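Local coordinates for protein ACDH-11, isoform b (Caenorhabditis elegans, PDB 4Y9J), which belongs to the acyl-CoA dehydrogenase family of flavoproteins and binds flavin-adenine dinucleotide beside a middle beta domain flanked by helices, at residues V153-S158 / V231-A236; Q188-K193 / A306-M311. One frame throughout, in Å; residues are numbered along the deposited sequence.

Interaction 1 (V153-S158 / V231-A236)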
ATOM      1  N   VAL B 153     -23.432  20.722 -21.171  1.00 35.03           N
ATOM      2  CA  VAL B 153     -23.879  22.071 -21.615  1.00 36.84           C
ATOM      3  C   VAL B 153     -24.584  22.004 -22.971  1.00 39.69           C
ATOM      4  O   VAL B 153     -25.670  22.579 -23.141  1.00 38.26           O
ATOM      5  CB  VAL B 153     -22.746  23.053 -21.696  1.00 36.54           C
ATOM      6  CG1 VAL B 153     -23.252  24.355 -22.243  1.00 38.90           C
ATOM      7  CG2 VAL B 153     -22.088  23.265 -20.319  1.00 35.16           C
ATOM      8  N   LYS B 154     -23.970  21.298 -23.934  1.00 39.01           N
ATOM      9  CA  LYS B 154     -24.526  21.181 -25.249  1.00 41.96           C
ATOM     10  C   LYS B 154     -25.884  20.507 -25.190  1.00 40.88           C
ATOM     11  O   LYS B 154     -26.814  20.903 -25.881  1.00 40.53           O
ATOM     12  CB  LYS B 154     -23.574  20.359 -26.134  1.00 43.45           C
ATOM     13  CG  LYS B 154     -24.065  20.178 -27.559  1.00 47.56           C
ATOM     14  CD  LYS B 154     -24.068  21.482 -28.296  1.00 53.85           C
ATOM     15  CE  LYS B 154     -24.533  21.208 -29.731  1.00 63.39           C
ATOM     16  NZ  LYS B 154     -23.656  21.820 -30.745  1.00 61.88           N
ATOM     17  N   THR B 155     -25.968  19.424 -24.410  1.00 38.48           N
ATOM     18  CA  THR B 155     -27.202  18.696 -24.311  1.00 40.11           C
ATOM     19  C   THR B 155     -28.303  19.547 -23.727  1.00 40.00           C
ATOM     20  O   THR B 155     -29.417  19.659 -24.275  1.00 42.80           O
ATOM     21  CB  THR B 155     -26.998  17.454 -23.436  1.00 40.23           C
ATOM     22  OG1 THR B 155     -26.066  16.589 -24.071  1.00 40.94           O
ATOM     23  CG2 THR B 155     -28.297  16.709 -23.187  1.00 41.97           C
ATOM     24  N   LEU B 156     -28.026  20.194 -22.607  1.00 39.30           N
ATOM     25  CA  LEU B 156     -29.051  20.932 -21.931  1.00 40.80           C
ATOM     26  C   LEU B 156     -29.513  22.182 -22.721  1.00 41.53           C
ATOM     27  O   LEU B 156     -30.722  22.477 -22.812  1.00 43.70           O
ATOM     28  CB  LEU B 156     -28.608  21.307 -20.521  1.00 40.33           C
ATOM     29  CG  LEU B 156     -28.336  20.130 -19.572  1.00 41.00           C
ATOM     30  CD1 LEU B 156     -27.826  20.702 -18.238  1.00 41.69           C
ATOM     31  CD2 LEU B 156     -29.611  19.324 -19.333  1.00 41.93           C
ATOM     32  N   THR B 157     -28.584  22.843 -23.384  1.00 40.71           N
ATOM     33  CA  THR B 157     -28.974  23.945 -24.213  1.00 42.92           C
ATOM     34  C   THR B 157     -29.723  23.516 -25.475  1.00 44.97           C
ATOM     35  O   THR B 157     -30.619  24.205 -25.884  1.00 45.11           O
ATOM     36  CB  THR B 157     -27.834  24.903 -24.534  1.00 43.62           C
ATOM     37  OG1 THR B 157     -26.777  24.214 -25.168  1.00 45.61           O
ATOM     38  CG2 THR B 157     -27.309  25.489 -23.288  1.00 43.79           C
ATOM     39  N   SER B 158     -29.371  22.353 -26.047  1.00 45.83           N
ATOM     40  CA  SER B 158     -30.030  21.851 -27.254  1.00 48.13           C
ATOM     41  C   SER B 158     -31.441  21.505 -26.995  1.00 49.01           C
ATOM     42  O   SER B 158     -32.237  21.570 -27.925  1.00 48.48           O
ATOM     43  CB  SER B 158     -29.366  20.616 -27.820  1.00 49.41           C
ATOM     44  OG  SER B 158     -28.142  21.013 -28.328  1.00 56.92           O
ATOM     45  N   VAL B 231     -23.206  17.211 -11.053  1.00 33.81           N
ATOM     46  CA  VAL B 231     -24.427  16.706 -11.682  1.00 35.51           C
ATOM     47  C   VAL B 231     -24.069  15.574 -12.630  1.00 35.83           C
ATOM     48  O   VAL B 231     -22.908  15.347 -12.966  1.00 35.68           O
ATOM     49  CB  VAL B 231     -25.190  17.791 -12.478  1.00 34.92           C
ATOM     50  CG1 VAL B 231     -25.711  18.879 -11.568  1.00 37.30           C
ATOM     51  CG2 VAL B 231     -24.323  18.347 -13.594  1.00 34.47           C
ATOM     52  N   ALA B 232     -25.102  14.886 -13.093  1.00 35.69           N
ATOM     53  CA  ALA B 232     -24.951  13.851 -14.073  1.00 35.43           C
ATOM     54  C   ALA B 232     -26.197  13.727 -14.911  1.00 36.13           C
ATOM     55  O   ALA B 232     -27.289  13.973 -14.455  1.00 39.23           O
ATOM     56  CB  ALA B 232     -24.634  12.523 -13.398  1.00 36.50           C
ATOM     57  N   LEU B 233     -25.982  13.331 -16.142  1.00 36.64           N
ATOM     58  CA  LEU B 233     -27.042  12.922 -17.041  1.00 38.28           C
ATOM     59  C   LEU B 233     -27.078  11.425 -17.043  1.00 39.38           C
ATOM     60  O   LEU B 233     -26.015  10.787 -17.116  1.00 36.03           O
ATOM     61  CB  LEU B 233     -26.755  13.465 -18.418  1.00 39.78           C
ATOM     62  CG  LEU B 233     -26.894  15.027 -18.533  1.00 45.49           C
ATOM     63  CD1 LEU B 233     -26.554  15.514 -19.925  1.00 51.71           C
ATOM     64  CD2 LEU B 233     -28.332  15.367 -18.362  1.00 51.15           C
ATOM     65  N   THR B 234     -28.286  10.857 -17.028  1.00 37.09           N
ATOM     66  CA  THR B 234     -28.424   9.415 -17.107  1.00 36.83           C
ATOM     67  C   THR B 234     -29.718   9.003 -17.772  1.00 39.04           C
ATOM     68  O   THR B 234     -30.569   9.845 -18.031  1.00 41.99           O
ATOM     69  CB  THR B 234     -28.327   8.795 -15.669  1.00 36.66           C
ATOM     70  OG1 THR B 234     -28.180   7.360 -15.725  1.00 36.75           O
ATOM     71  CG2 THR B 234     -29.461   9.191 -14.840  1.00 37.78           C
ATOM     72  N   LEU B 235     -29.818   7.721 -18.135  1.00 37.19           N
ATOM     73  CA  LEU B 235     -31.001   7.158 -18.800  1.00 40.14           C
ATOM     74  C   LEU B 235     -31.640   6.228 -17.832  1.00 39.56           C
ATOM     75  O   LEU B 235     -30.904   5.580 -17.090  1.00 37.88           O
ATOM     76  CB  LEU B 235     -30.552   6.324 -19.979  1.00 39.89           C
ATOM     77  CG  LEU B 235     -29.852   7.143 -21.056  1.00 42.17           C
ATOM     78  CD1 LEU B 235     -29.358   6.181 -22.143  1.00 44.90           C
ATOM     79  CD2 LEU B 235     -30.759   8.217 -21.684  1.00 45.01           C
ATOM     80  N   ALA B 236     -32.961   6.144 -17.870  1.00 39.97           N
ATOM     81  CA  ALA B 236     -33.754   5.209 -17.098  1.00 40.70           C
ATOM     82  C   ALA B 236     -35.082   4.930 -17.768  1.00 43.63           C
ATOM     83  O   ALA B 236     -35.500   5.681 -18.642  1.00 44.03           O
ATOM     84  CB  ALA B 236     -34.007   5.781 -15.705  1.00 41.82           C
TER

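Interaction 2 (Q188-K193 / A306-M311). With FAD (flavin-adenine dinucleotide), chain E.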
ATOM      1  N   GLN B 188     -21.863  11.303 -16.776  1.00 30.69           N
ATOM      2  CA  GLN B 188     -22.691  10.748 -17.844  1.00 33.99           C
ATOM      3  C   GLN B 188     -22.783   9.271 -17.440  1.00 32.68           C
ATOM      4  O   GLN B 188     -21.779   8.561 -17.494  1.00 31.22           O
ATOM      5  CB  GLN B 188     -21.937  10.920 -19.190  1.00 34.41           C
ATOM      6  CG  GLN B 188     -22.499  10.163 -20.451  1.00 37.35           C
ATOM      7  CD  GLN B 188     -21.537  10.163 -21.652  1.00 39.43           C
ATOM      8  OE1 GLN B 188     -20.389  10.601 -21.555  1.00 40.59           O
ATOM      9  NE2 GLN B 188     -21.985   9.582 -22.785  1.00 44.04           N
ATOM     10  N   TRP B 189     -23.973   8.811 -17.050  1.00 33.83           N
ATOM     11  CA  TRP B 189     -24.132   7.427 -16.503  1.00 35.16           C
ATOM     12  C   TRP B 189     -25.047   6.563 -17.391  1.00 33.41           C
ATOM     13  O   TRP B 189     -26.245   6.422 -17.165  1.00 34.78           O
ATOM     14  CB  TRP B 189     -24.685   7.430 -15.082  1.00 33.42           C
ATOM     15  CG  TRP B 189     -23.930   8.254 -14.068  1.00 32.25           C
ATOM     16  CD1 TRP B 189     -22.668   8.750 -14.150  1.00 31.72           C
ATOM     17  CD2 TRP B 189     -24.433   8.669 -12.798  1.00 32.28           C
ATOM     18  NE1 TRP B 189     -22.356   9.466 -13.004  1.00 30.78           N
ATOM     19  CE2 TRP B 189     -23.424   9.445 -12.173  1.00 31.72           C
ATOM     20  CE3 TRP B 189     -25.640   8.480 -12.139  1.00 34.20           C
ATOM     21  CZ2 TRP B 189     -23.576   9.980 -10.939  1.00 31.56           C
ATOM     22  CZ3 TRP B 189     -25.807   9.033 -10.920  1.00 35.63           C
ATOM     23  CH2 TRP B 189     -24.779   9.785 -10.328  1.00 32.57           C
ATOM     24  N   MET B 190     -24.450   5.957 -18.394  1.00 32.93           N
ATOM     25  CA  MET B 190     -25.124   5.119 -19.348  0.85 34.94           C
ATOM     26  C   MET B 190     -24.925   3.628 -19.189  1.00 33.40           C
ATOM     27  O   MET B 190     -25.908   2.809 -19.274  1.00 34.57           O
ATOM     28  CB  MET B 190     -24.691   5.500 -20.771  0.85 36.07           C
ATOM     29  CG  MET B 190     -25.332   6.789 -21.209  0.85 38.25           C
ATOM     30  SD  MET B 190     -24.761   7.417 -22.826  0.85 39.94           S
ATOM     31  CE  MET B 190     -25.294   6.100 -23.934  0.85 39.13           C
ATOM     32  N   THR B 191     -23.670   3.270 -19.000  1.00 32.41           N
ATOM     33  CA  THR B 191     -23.214   1.903 -19.035  1.00 31.99           C
ATOM     34  C   THR B 191     -23.708   1.115 -17.853  1.00 33.73           C
ATOM     35  O   THR B 191     -23.583   1.556 -16.700  1.00 32.41           O
ATOM     36  CB  THR B 191     -21.729   1.800 -19.188  1.00 30.96           C
ATOM     37  OG1 THR B 191     -21.301   2.464 -20.366  1.00 30.08           O
ATOM     38  CG2 THR B 191     -21.286   0.330 -19.195  1.00 31.32           C
ATOM     39  N   GLU B 192     -24.287  -0.052 -18.139  1.00 33.35           N
ATOM     40  CA  GLU B 192     -24.738  -0.949 -17.080  1.00 33.52           C
ATOM     41  C   GLU B 192     -24.129  -2.352 -17.276  1.00 32.88           C
ATOM     42  O   GLU B 192     -23.523  -2.610 -18.307  1.00 33.89           O
ATOM     43  CB  GLU B 192     -26.245  -0.961 -17.013  1.00 34.99           C
ATOM     44  CG  GLU B 192     -26.847   0.452 -16.764  1.00 33.04           C
ATOM     45  CD  GLU B 192     -28.227   0.476 -16.210  1.00 37.79           C
ATOM     46  OE1 GLU B 192     -28.807  -0.594 -15.854  1.00 36.81           O
ATOM     47  OE2 GLU B 192     -28.817   1.607 -16.178  1.00 38.84           O
ATOM     48  N   LYS B 193     -24.378  -3.288 -16.359  1.00 31.84           N
ATOM     49  CA  LYS B 193     -23.701  -4.571 -16.453  1.00 32.18           C
ATOM     50  C   LYS B 193     -24.070  -5.339 -17.768  1.00 34.32           C
ATOM     51  O   LYS B 193     -23.227  -5.989 -18.392  1.00 32.78           O
ATOM     52  CB  LYS B 193     -23.964  -5.437 -15.239  1.00 34.21           C
ATOM     53  CG  LYS B 193     -23.297  -4.907 -13.961  1.00 32.87           C
ATOM     54  CD  LYS B 193     -23.644  -5.758 -12.736  1.00 33.78           C
ATOM     55  CE  LYS B 193     -24.997  -5.381 -12.177  1.00 37.24           C
ATOM     56  NZ  LYS B 193     -25.437  -6.253 -11.105  1.00 41.41           N
ATOM     57  N   ALA B 306     -31.899   9.570 -28.132  1.00 49.93           N
ATOM     58  CA  ALA B 306     -31.808  10.735 -29.011  1.00 53.59           C
ATOM     59  C   ALA B 306     -31.427  12.007 -28.217  1.00 51.42           C
ATOM     60  O   ALA B 306     -30.546  12.729 -28.627  1.00 50.81           O
ATOM     61  CB  ALA B 306     -33.091  10.940 -29.813  1.00 57.79           C
ATOM     62  N   GLY B 307     -32.062  12.249 -27.080  1.00 50.23           N
ATOM     63  CA  GLY B 307     -31.687  13.342 -26.194  1.00 47.81           C
ATOM     64  C   GLY B 307     -30.226  13.386 -25.784  1.00 44.32           C
ATOM     65  O   GLY B 307     -29.643  14.471 -25.711  1.00 45.03           O
ATOM     66  N   ILE B 308     -29.644  12.229 -25.457  1.00 40.36           N
ATOM     67  CA  ILE B 308     -28.253  12.185 -25.008  1.00 41.09           C
ATOM     68  C   ILE B 308     -27.264  12.260 -26.158  1.00 41.24           C
ATOM     69  O   ILE B 308     -26.048  12.251 -25.923  1.00 43.55           O
ATOM     70  CB  ILE B 308     -28.047  10.964 -24.057  1.00 42.00           C
ATOM     71  CG1 ILE B 308     -26.962  11.175 -22.979  1.00 50.93           C
ATOM     72  CG2 ILE B 308     -27.682   9.671 -24.756  1.00 40.37           C
ATOM     73  CD1 ILE B 308     -27.019  12.548 -22.347  1.00 58.31           C
ATOM     74  N   SER B 309     -27.748  12.262 -27.401  1.00 45.30           N
ATOM     75  CA  SER B 309     -26.834  12.241 -28.563  1.00 46.72           C
ATOM     76  C   SER B 309     -25.796  13.387 -28.627  1.00 51.18           C
ATOM     77  O   SER B 309     -24.663  13.146 -29.047  1.00 45.57           O
ATOM     78  CB  SER B 309     -27.598  12.081 -29.894  1.00 50.07           C
ATOM     79  OG  SER B 309     -28.477  13.104 -30.200  1.00 54.26           O
ATOM     80  N   ASN B 310     -26.110  14.599 -28.126  1.00 50.81           N
ATOM     81  CA  ASN B 310     -25.122  15.697 -28.170  1.00 45.70           C
ATOM     82  C   ASN B 310     -23.970  15.486 -27.211  1.00 44.12           C
ATOM     83  O   ASN B 310     -22.821  15.788 -27.497  1.00 49.88           O
ATOM     84  CB  ASN B 310     -25.800  17.032 -27.957  1.00 49.10           C
ATOM     85  CG  ASN B 310     -26.646  17.458 -29.108  1.00 51.36           C
ATOM     86  OD1 ASN B 310     -27.787  18.007 -28.971  1.00 57.24           O
ATOM     87  ND2 ASN B 310     -26.073  17.339 -30.261  1.00 54.01           N
ATOM     88  N   MET B 311     -24.234  14.828 -26.105  1.00 41.92           N
ATOM     89  CA  MET B 311     -23.207  14.444 -25.214  1.00 39.99           C
ATOM     90  C   MET B 311     -22.309  13.424 -25.847  1.00 40.29           C
ATOM     91  O   MET B 311     -21.078  13.498 -25.683  1.00 42.25           O
ATOM     92  CB  MET B 311     -23.806  13.936 -23.897  1.00 40.38           C
ATOM     93  CG  MET B 311     -22.920  13.177 -22.989  1.00 41.70           C
ATOM     94  SD  MET B 311     -21.881  14.158 -21.838  1.00 48.25           S
ATOM     95  CE  MET B 311     -23.137  14.357 -20.530  1.00 47.33           C
TER
HETATM   96  PA  FAD E 701     -19.418  -4.510 -24.844  1.00 38.88           P
HETATM   97  O1A FAD E 701     -20.430  -3.825 -25.763  1.00 39.23           O
HETATM   98  O2A FAD E 701     -19.923  -5.661 -23.957  1.00 40.35           O
HETATM   99  O5B FAD E 701     -18.279  -5.236 -25.730  1.00 37.08           O
HETATM  100  C5B FAD E 701     -17.526  -4.457 -26.653  1.00 38.76           C
HETATM  101  C4B FAD E 701     -17.144  -5.362 -27.791  1.00 37.93           C
HETATM  102  O4B FAD E 701     -18.394  -5.820 -28.350  1.00 37.39           O
HETATM  103  C3B FAD E 701     -16.342  -4.691 -28.859  1.00 39.83           C
HETATM  104  O3B FAD E 701     -15.625  -5.664 -29.709  1.00 40.33           O
HETATM  105  C2B FAD E 701     -17.479  -4.190 -29.730  1.00 37.30           C
HETATM  106  O2B FAD E 701     -17.036  -3.887 -31.063  1.00 40.24           O
HETATM  107  C1B FAD E 701     -18.432  -5.408 -29.699  1.00 38.85           C
HETATM  108  N9A FAD E 701     -19.791  -5.055 -30.153  1.00 38.93           N
HETATM  109  C8A FAD E 701     -20.757  -4.409 -29.427  1.00 38.54           C
HETATM  110  N7A FAD E 701     -21.857  -4.202 -30.210  1.00 40.88           N
HETATM  111  C5A FAD E 701     -21.611  -4.767 -31.433  1.00 39.91           C
HETATM  112  C6A FAD E 701     -22.347  -4.910 -32.691  1.00 40.60           C
HETATM  113  N6A FAD E 701     -23.619  -4.433 -32.795  1.00 40.90           N
HETATM  114  N1A FAD E 701     -21.710  -5.543 -33.708  1.00 40.00           N
HETATM  115  C2A FAD E 701     -20.454  -5.992 -33.602  1.00 38.69           C
HETATM  116  N3A FAD E 701     -19.725  -5.906 -32.490  1.00 37.67           N
HETATM  117  C4A FAD E 701     -20.253  -5.313 -31.394  1.00 40.07           C
HETATM  118  N1  FAD E 701     -19.676   4.515 -19.290  1.00 33.66           N
HETATM  119  C2  FAD E 701     -20.500   5.463 -18.749  1.00 34.86           C
HETATM  120  O2  FAD E 701     -21.702   5.459 -19.121  1.00 37.73           O
HETATM  121  N3  FAD E 701     -20.103   6.419 -17.979  1.00 34.99           N
HETATM  122  C4  FAD E 701     -18.879   6.585 -17.533  1.00 34.00           C
HETATM  123  O4  FAD E 701     -18.579   7.490 -16.787  1.00 34.37           O
HETATM  124  C4X FAD E 701     -17.894   5.571 -18.055  1.00 33.32           C
HETATM  125  N5  FAD E 701     -16.595   5.603 -17.518  1.00 34.72           N
HETATM  126  C5X FAD E 701     -15.769   4.583 -18.066  1.00 31.57           C
HETATM  127  C6  FAD E 701     -14.421   4.621 -17.599  1.00 31.71           C
HETATM  128  C7  FAD E 701     -13.503   3.649 -18.121  1.00 30.75           C
HETATM  129  C7M FAD E 701     -12.099   3.770 -17.624  1.00 31.92           C
HETATM  130  C8  FAD E 701     -14.003   2.633 -19.024  1.00 30.23           C
HETATM  131  C8M FAD E 701     -13.033   1.567 -19.562  1.00 31.50           C
HETATM  132  C9  FAD E 701     -15.315   2.585 -19.482  1.00 29.82           C
HETATM  133  C9A FAD E 701     -16.248   3.554 -18.985  1.00 31.54           C
HETATM  134  N10 FAD E 701     -17.553   3.498 -19.390  1.00 32.04           N
HETATM  135  C10 FAD E 701     -18.408   4.509 -18.888  1.00 33.18           C
HETATM  136  C1' FAD E 701     -18.048   2.445 -20.202  1.00 35.98           C
HETATM  137  C2' FAD E 701     -17.794   2.445 -21.715  1.00 36.40           C
HETATM  138  O2' FAD E 701     -18.626   3.356 -22.406  1.00 39.22           O
HETATM  139  C3' FAD E 701     -18.034   1.031 -22.235  1.00 37.98           C
HETATM  140  O3' FAD E 701     -17.020   0.254 -21.647  1.00 34.24           O
HETATM  141  C4' FAD E 701     -17.993   0.985 -23.751  1.00 38.92           C
HETATM  142  O4' FAD E 701     -19.035   1.770 -24.332  1.00 38.77           O
HETATM  143  C5' FAD E 701     -18.051  -0.462 -24.256  1.00 37.61           C
HETATM  144  O5' FAD E 701     -19.301  -1.109 -23.778  1.00 39.05           O
HETATM  145  P   FAD E 701     -19.136  -2.477 -22.849  1.00 37.72           P
HETATM  146  O1P FAD E 701     -18.111  -2.197 -21.823  1.00 32.77           O
HETATM  147  O2P FAD E 701     -20.526  -2.922 -22.470  1.00 38.65           O
HETATM  148  O3P FAD E 701     -18.539  -3.539 -23.942  1.00 37.93           O

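Interaction 1 (V153-S158 / V231-A236)
This is a small, buried apolar contact between a helix and a sheet, in which Leu-233 projects from strand 231-238 of the middle beta domain against Thr-155 and Leu-156 near the end of helix 143-158. It illustrates how one strand side chain can fill the seam between a helix and a sheet, as one part of a larger interface. Thr-155 and Leu-233 meet tip to tip, methyl CG2 of the threonine lying 3.9 Å from CD1 of the leucine. CB of Thr-155 stands 4.0 Å from that same CD1 of Leu-233, so the threonine presents its branch point as well as its methyl. The other branch of the same leucine turns to the next helix residue, with CD2 of Leu-156 at 4.3 Å from CD2 of Leu-233, so the forked end serves two neighbours. In Thr-155 the methyl lies anti to the backbone N (chi1 of OG1 -64°), which sends CG2 to the strand while OG1 bonds back to the carbonyl O of Gly-151 in the preceding turn. Around the contact, Met-311 of helix 304-338 touches both Thr-155 and Leu-233, Leu-256 of the adjacent strand 252-258 also packs on Leu-233, and helix 166-175 meets Leu-156 through Ala-171 and Val-172.

Interaction 2 (Q188-K193 / A306-M311)
Atom O2 of FAD is gripped by two consecutive backbone amides, Met-190 N and Thr-191 N, each 2.9 Å away. They belong to the chain leading out of strand 186-189 in the middle beta domain of this acyl-CoA dehydrogenase fold, where main chain reads the pyrimidine edge of the flavin. On one side of O2, FAD N3 donates to Gln-188 O at 2.8 Å in a fairly straight bond (165° at the hydrogen); on the other, Thr-191 OG1 donates to FAD N1 at 2.8 Å. Four bonds thus fix the rotation of the ring system in its plane and could help to polarise it. Arg-341 and Gln-348 of a second subunit also bond to this FAD. Gln-188, Met-190, Thr-191 and Ser-309 touch the second ligand, the undecanethioate UCC, as well, so the contact lies between two ligand sites. Behind the flavin-binding backbone stands helix 304-338, kinked at Asn-310 and Met-311. CG of Met-311 sits almost directly above the flat amide of Gln-188, 3.6 Å from its CD, the two side chains running antiparallel alongside one another. With CG anti to the backbone N (chi1 169°) and an extended chain, Gln-188 passes its amide under the methionine, and NE2 bonds to Glu-446. Ala-306 O accepts both Ser-309 N and, at 2.6 Å, Ser-309 OG. Bent at both chi2 and chi3, Met-311 brings CE to 3.9 Å from CB of Gln-188.

In the fold
Both contacts are buried and use the same beta sheet, in which strands 186-189 and 231-238 are parallel neighbours joined by Leu-233 O with Trp-189 N and by Thr-234 OG1 with Trp-189 O. Their centres lie about 9 Å apart, and helix 304-338 bridges them: Ile-308, part of the segment in interaction 2, also packs on Leu-233 of interaction 1. Ser-158 OG lies close to Asn-310 OD1, a further point where the two helices meet. Place in the fold separates their chemistry. Interaction 1, the smaller, is purely apolar across its segments and stands back from the cofactor. Interaction 2 has a methionine laid on a glutamine amide, beside main chain and a threonine hydroxyl committed to the flavin.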